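Local atomic coordinates of amino acid ABC transporter, binding protein (Thermus thermophilus, PDB entry 3VV5), a protein that binds the lysine analogue (S)-2-aminoethyl-L-cysteine as the solute-binding component of an ABC transporter involved in its uptake. Residues A[71-76]-A[233-238]. Residues are numbered along the deposited sequence; the frame is centred on the assembly and turned at random.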
loop_
_atom_site.group_PDB
_atom_site.type_symbol
_atom_site.label_atom_id
_atom_site.label_comp_id
_atom_site.label_asym_id
_atom_site.label_seq_id
_atom_site.Cartn_x
_atom_site.Cartn_y
_atom_site.Cartn_z
ATOM N N GLU A 71 -6.183 9.519 16.600
ATOM C CA GLU A 71 -7.246 10.107 17.420
ATOM C C GLU A 71 -7.587 9.259 18.637
ATOM O O GLU A 71 -7.715 9.781 19.757
ATOM C CB GLU A 71 -8.488 10.358 16.574
ATOM C CG GLU A 71 -8.365 11.607 15.703
ATOM C CD GLU A 71 -9.321 11.610 14.518
ATOM O OE1 GLU A 71 -10.357 10.900 14.560
ATOM O OE2 GLU A 71 -9.033 12.351 13.544
ATOM N N ARG A 72 -7.714 7.955 18.429
ATOM C CA ARG A 72 -7.962 7.031 19.540
ATOM C C ARG A 72 -6.826 7.033 20.566
ATOM O O ARG A 72 -7.074 6.860 21.760
ATOM C CB ARG A 72 -8.223 5.609 19.030
ATOM C CG ARG A 72 -8.592 4.568 20.132
ATOM C CD ARG A 72 -9.732 5.037 21.059
ATOM N NE ARG A 72 -10.169 3.970 21.962
ATOM C CZ ARG A 72 -11.087 3.075 21.643
ATOM N NH1 ARG A 72 -11.430 2.139 22.503
ATOM N NH2 ARG A 72 -11.667 3.115 20.461
ATOM N N LEU A 73 -5.589 7.238 20.105
ATOM C CA LEU A 73 -4.419 7.291 21.001
ATOM C C LEU A 73 -4.166 8.673 21.613
ATOM O O LEU A 73 -3.249 8.829 22.427
ATOM C CB LEU A 73 -3.162 6.823 20.275
ATOM C CG LEU A 73 -3.151 5.378 19.814
ATOM C CD1 LEU A 73 -1.997 5.152 18.814
ATOM C CD2 LEU A 73 -3.081 4.410 21.020
ATOM N N GLY A 74 -4.982 9.654 21.231
ATOM C CA GLY A 74 -4.883 11.039 21.728
ATOM C C GLY A 74 -3.752 11.863 21.128
ATOM O O GLY A 74 -3.153 12.708 21.811
ATOM N N LEU A 75 -3.467 11.632 19.850
ATOM C CA LEU A 75 -2.310 12.233 19.187
ATOM C C LEU A 75 -2.706 13.040 17.972
ATOM O O LEU A 75 -3.617 12.668 17.251
ATOM C CB LEU A 75 -1.338 11.143 18.729
ATOM C CG LEU A 75 -0.741 10.261 19.816
ATOM C CD1 LEU A 75 -0.108 8.987 19.211
ATOM C CD2 LEU A 75 0.259 11.080 20.629
ATOM N N LYS A 76 -1.988 14.128 17.724
ATOM C CA LYS A 76 -2.199 14.903 16.500
ATOM C C LYS A 76 -1.361 14.229 15.407
ATOM O O LYS A 76 -0.177 14.053 15.583
ATOM C CB LYS A 76 -1.750 16.343 16.705
ATOM C CG LYS A 76 -2.489 17.084 17.830
ATOM C CD LYS A 76 -3.941 17.394 17.436
ATOM C CE LYS A 76 -4.744 17.960 18.597
ATOM N NZ LYS A 76 -4.977 16.922 19.664
ATOM N N ASN A 233 -1.070 -1.602 17.542
ATOM C CA ASN A 233 -1.874 -2.829 17.540
ATOM C C ASN A 233 -3.147 -2.677 18.359
ATOM O O ASN A 233 -4.225 -3.149 17.962
ATOM C CB ASN A 233 -1.044 -4.019 18.060
ATOM C CG ASN A 233 -0.209 -4.660 16.965
ATOM O OD1 ASN A 233 -0.617 -4.710 15.800
ATOM N ND2 ASN A 233 0.953 -5.146 17.331
ATOM N N ARG A 234 -3.013 -2.049 19.524
ATOM C CA ARG A 234 -4.150 -1.854 20.408
ATOM C C ARG A 234 -5.234 -0.988 19.734
ATOM O O ARG A 234 -6.402 -1.374 19.680
ATOM C CB ARG A 234 -3.725 -1.247 21.747
ATOM C CG ARG A 234 -4.949 -0.869 22.633
ATOM C CD ARG A 234 -4.594 -0.257 23.988
ATOM N NE ARG A 234 -3.971 1.073 23.872
ATOM C CZ ARG A 234 -2.665 1.312 24.006
ATOM N NH1 ARG A 234 -2.196 2.558 23.915
ATOM N NH2 ARG A 234 -1.818 0.310 24.238
ATOM N N ALA A 235 -4.838 0.164 19.195
ATOM C CA ALA A 235 -5.764 1.052 18.510
ATOM C C ALA A 235 -6.426 0.388 17.293
ATOM O O ALA A 235 -7.612 0.566 17.083
ATOM C CB ALA A 235 -5.076 2.393 18.124
ATOM N N LEU A 236 -5.671 -0.386 16.508
ATOM C CA LEU A 236 -6.228 -1.085 15.349
ATOM C C LEU A 236 -7.309 -2.079 15.781
ATOM O O LEU A 236 -8.415 -2.091 15.227
ATOM C CB LEU A 236 -5.119 -1.814 14.535
ATOM C CG LEU A 236 -5.601 -2.615 13.303
ATOM C CD1 LEU A 236 -6.246 -1.723 12.267
ATOM C CD2 LEU A 236 -4.464 -3.467 12.641
ATOM N N ALA A 237 -6.996 -2.885 16.791
ATOM C CA ALA A 237 -7.951 -3.859 17.309
ATOM C C ALA A 237 -9.202 -3.175 17.871
ATOM O O ALA A 237 -10.321 -3.645 17.642
ATOM C CB ALA A 237 -7.305 -4.761 18.360
ATOM N N GLU A 238 -9.010 -2.046 18.544
ATOM C CA GLU A 238 -10.139 -1.232 19.046
ATOM C C GLU A 238 -11.012 -0.664 17.918
ATOM O O GLU A 238 -12.250 -0.637 18.036
ATOM C CB GLU A 238 -9.645 -0.127 19.991
ATOM C CG GLU A 238 -9.180 -0.693 21.371
ATOM C CD GLU A 238 -8.450 0.305 22.277
ATOM O OE1 GLU A 238 -8.060 1.386 21.803
ATOM O OE2 GLU A 238 -8.255 -0.001 23.484
HETATM O O HOH W 1 -13.278 -0.164 20.994
#
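The Arg72 side chain starts with CG anti to the backbone N (chi1 -176°), then bends at chi2 (51°), which lays its guanidinium over the carboxylate of Glu238. The two planes are 16° apart and stacked. OE1 of Glu238 sits 3.1 Å above the guanidinium plane. Arg72 NE lies 3.3 Å from Glu238 OE1, but no N-H points at that oxygen, so the salt bridge works through charge alone. Arg72 NH2 also forms a salt bridge with Asp242 of helix 226-242. A water in the guanidinium plane accepts a weak bond from Arg72 NH1 and donates to Glu238 O.

The contact joins the C-terminal end of helix 61-72 to the side of helix 226-242, in one lobe of this family 3 solute-binding protein and away from the ligand pocket. Gly74, with positive phi, closes the first helix in a Schellman motif. Just before it, Leu73 CG packs 3.9 Å from Ala235 CB, while Leu73 CD2 meets Arg234 NH1 at 3.5 Å. An alanine in place of Glu238 has no carboxylate to lie on the guanidinium, and the Arg72 group would probably be freer to turn, with one of its charge partners gone. Phe29 of helix 29-35 touches both Leu73 and Arg234.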